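Local coordinates for protein poly(ADP-ribose) glycohydrolase (Thermomonospora curvata, PDB 3SIJ) that hydrolyses the ribose-ribose glycosidic bonds of poly(ADP-ribose), as a bacterial poly(ADP-ribose) glycohydrolase with a macrodomain-type catalytic fold, at residues R39-Y44 with H146-P151. The protein carries 1 engineered substitution. Numbering follows the deposited sequence.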
loop_
_atom_site.group_PDB
_atom_site.type_symbol
_atom_site.label_atom_id
_atom_site.label_comp_id
_atom_site.label_asym_id
_atom_site.label_seq_id
_atom_site.Cartn_x
_atom_site.Cartn_y
_atom_site.Cartn_z
ATOM N N ARG A 39 -14.550 4.037 9.868
ATOM C CA ARG A 39 -14.796 3.823 11.299
ATOM C C ARG A 39 -13.870 2.730 11.836
ATOM O O ARG A 39 -13.612 2.670 13.025
ATOM C CB ARG A 39 -16.255 3.409 11.564
ATOM C CG ARG A 39 -17.273 4.545 11.486
ATOM C CD ARG A 39 -18.657 4.101 11.974
ATOM N NE ARG A 39 -18.787 4.128 13.435
ATOM C CZ ARG A 39 -19.022 3.058 14.192
ATOM N NH1 ARG A 39 -19.149 1.858 13.635
ATOM N NH2 ARG A 39 -19.128 3.181 15.510
ATOM N N GLY A 40 -13.400 1.857 10.952
ATOM C CA GLY A 40 -12.535 0.752 11.347
ATOM C C GLY A 40 -11.045 1.062 11.195
ATOM O O GLY A 40 -10.193 0.248 11.516
ATOM N N THR A 41 -10.732 2.257 10.721
ATOM C CA THR A 41 -9.348 2.657 10.490
ATOM C C THR A 41 -8.633 2.886 11.821
ATOM O O THR A 41 -9.166 3.540 12.715
ATOM C CB THR A 41 -9.313 3.949 9.617
ATOM O OG1 THR A 41 -9.836 3.647 8.321
ATOM C CG2 THR A 41 -7.904 4.506 9.472
ATOM N N ARG A 42 -7.425 2.355 11.941
ATOM C CA ARG A 42 -6.646 2.481 13.167
ATOM C C ARG A 42 -5.226 2.972 12.902
ATOM O O ARG A 42 -4.592 2.603 11.923
ATOM C CB ARG A 42 -6.615 1.147 13.929
ATOM C CG ARG A 42 -7.982 0.763 14.550
ATOM C CD ARG A 42 -8.556 1.885 15.427
ATOM N NE ARG A 42 -9.848 1.540 16.037
ATOM C CZ ARG A 42 -11.043 1.820 15.512
ATOM N NH1 ARG A 42 -11.140 2.470 14.353
ATOM N NH2 ARG A 42 -12.153 1.459 16.158
ATOM N N LEU A 43 -4.743 3.828 13.787
ATOM C CA LEU A 43 -3.361 4.275 13.742
ATOM C C LEU A 43 -2.569 3.426 14.719
ATOM O O LEU A 43 -2.936 3.314 15.890
ATOM C CB LEU A 43 -3.271 5.753 14.134
ATOM C CG LEU A 43 -1.842 6.319 14.264
ATOM C CD1 LEU A 43 -1.018 6.108 12.998
ATOM C CD2 LEU A 43 -1.879 7.818 14.625
ATOM N N TYR A 44 -1.493 2.811 14.236
ATOM C CA TYR A 44 -0.584 2.060 15.097
ATOM C C TYR A 44 0.709 2.823 15.284
ATOM O O TYR A 44 1.381 3.170 14.315
ATOM C CB TYR A 44 -0.256 0.681 14.508
ATOM C CG TYR A 44 -1.383 -0.302 14.653
ATOM C CD1 TYR A 44 -1.608 -0.957 15.857
ATOM C CD2 TYR A 44 -2.234 -0.562 13.603
ATOM C CE1 TYR A 44 -2.653 -1.847 16.002
ATOM C CE2 TYR A 44 -3.284 -1.454 13.737
ATOM C CZ TYR A 44 -3.491 -2.089 14.935
ATOM O OH TYR A 44 -4.533 -2.975 15.065
ATOM N N HIS A 146 5.163 4.365 12.205
ATOM C CA HIS A 146 3.711 4.539 12.322
ATOM C C HIS A 146 3.031 3.846 11.154
ATOM O O HIS A 146 3.517 3.901 10.036
ATOM C CB HIS A 146 3.290 6.017 12.314
ATOM C CG HIS A 146 3.580 6.741 13.590
ATOM N ND1 HIS A 146 2.647 6.883 14.597
ATOM C CD2 HIS A 146 4.698 7.369 14.021
ATOM C CE1 HIS A 146 3.180 7.569 15.595
ATOM N NE2 HIS A 146 4.425 7.872 15.272
ATOM N N LEU A 147 1.892 3.221 11.403
ATOM C CA LEU A 147 1.202 2.519 10.336
ATOM C C LEU A 147 -0.296 2.760 10.477
ATOM O O LEU A 147 -0.824 2.758 11.597
ATOM C CB LEU A 147 1.535 1.026 10.435
ATOM C CG LEU A 147 0.916 -0.003 9.502
ATOM C CD1 LEU A 147 1.846 -1.210 9.428
ATOM C CD2 LEU A 147 -0.443 -0.408 10.015
ATOM N N ILE A 148 -0.971 2.982 9.350
ATOM C CA ILE A 148 -2.431 3.088 9.356
ATOM C C ILE A 148 -3.017 1.809 8.769
ATOM O O ILE A 148 -2.639 1.384 7.678
ATOM C CB ILE A 148 -2.930 4.301 8.523
ATOM C CG1 ILE A 148 -2.398 5.601 9.140
ATOM C CG2 ILE A 148 -4.473 4.340 8.449
ATOM C CD1 ILE A 148 -2.539 6.812 8.200
ATOM N N TYR A 149 -3.931 1.202 9.511
ATOM C CA TYR A 149 -4.594 -0.007 9.063
ATOM C C TYR A 149 -6.001 0.364 8.624
ATOM O O TYR A 149 -6.771 0.913 9.427
ATOM C CB TYR A 149 -4.680 -1.030 10.184
ATOM C CG TYR A 149 -5.492 -2.236 9.761
ATOM C CD1 TYR A 149 -5.016 -3.096 8.776
ATOM C CD2 TYR A 149 -6.740 -2.495 10.325
ATOM C CE1 TYR A 149 -5.757 -4.192 8.360
ATOM C CE2 TYR A 149 -7.487 -3.591 9.926
ATOM C CZ TYR A 149 -6.986 -4.437 8.944
ATOM O OH TYR A 149 -7.720 -5.528 8.540
ATOM N N SER A 150 -6.324 0.086 7.357
ATOM C CA SER A 150 -7.627 0.454 6.803
ATOM C C SER A 150 -8.356 -0.799 6.337
ATOM O O SER A 150 -8.032 -1.339 5.281
ATOM C CB SER A 150 -7.455 1.379 5.594
ATOM O OG SER A 150 -6.645 2.501 5.898
ATOM N N PRO A 151 -9.334 -1.272 7.124
ATOM C CA PRO A 151 -10.027 -2.525 6.799
ATOM C C PRO A 151 -11.168 -2.331 5.806
ATOM O O PRO A 151 -11.861 -1.329 5.885
ATOM C CB PRO A 151 -10.606 -2.961 8.145
ATOM C CG PRO A 151 -10.871 -1.636 8.864
ATOM C CD PRO A 151 -9.753 -0.711 8.420
#
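The carbonyl oxygen of Y149 takes two donors from segment 39-44, one from strand 42-44 and one from the loop before it. R42 N bonds to Y149 O at 3.0 Å, and T41 CA makes a weaker C-H...O contact with Y149 O at 3.3 Å. R42 O receives Y149 N in return, which closes the hydrogen-bonded pair R42-Y149. The second such pair is Y44-L147, where Y44 N lies 2.7 Å from L147 O in a nearly straight bond. L43-I148 between them is a non-hydrogen-bonded pair. This antiparallel ladder adds strand 42-44 to the edge of the mixed sheet of the macrodomain-type fold. Strand 147-157 is its neighbour and bonds on its other side to strand 163-175.

R42, Y44, L147 and Y149 share one sheet face, though the end of R42 leads away. The Y44 ring meets Y149 CB at its edge. Y44 CE2 lies 3.8 Å from Y149 CB, and Y44 CD2 lies 4.0 Å from L147 CD2. Y44 OH bonds to H210, whose ring also stacks on Y149. On the other face, L43 and I148 both touch F131 of helix 129-138.

With chi1 at -65°, T41 OG1 lies beside the backbone N, and T41 CG2 points the opposite way from that N, against I148 CG2 at 3.6 Å. T41 OG1 turns instead to S124 OG and A37 O, and S124 OG also bonds S150 OG. Cutting this side chain back to an alanine takes away both branches, which would probably cost S124 OG and A37 O a partner and open a gap beside I148 CG2. Farther along, the P151 ring packs P151 CD against G40 O at 3.3 Å.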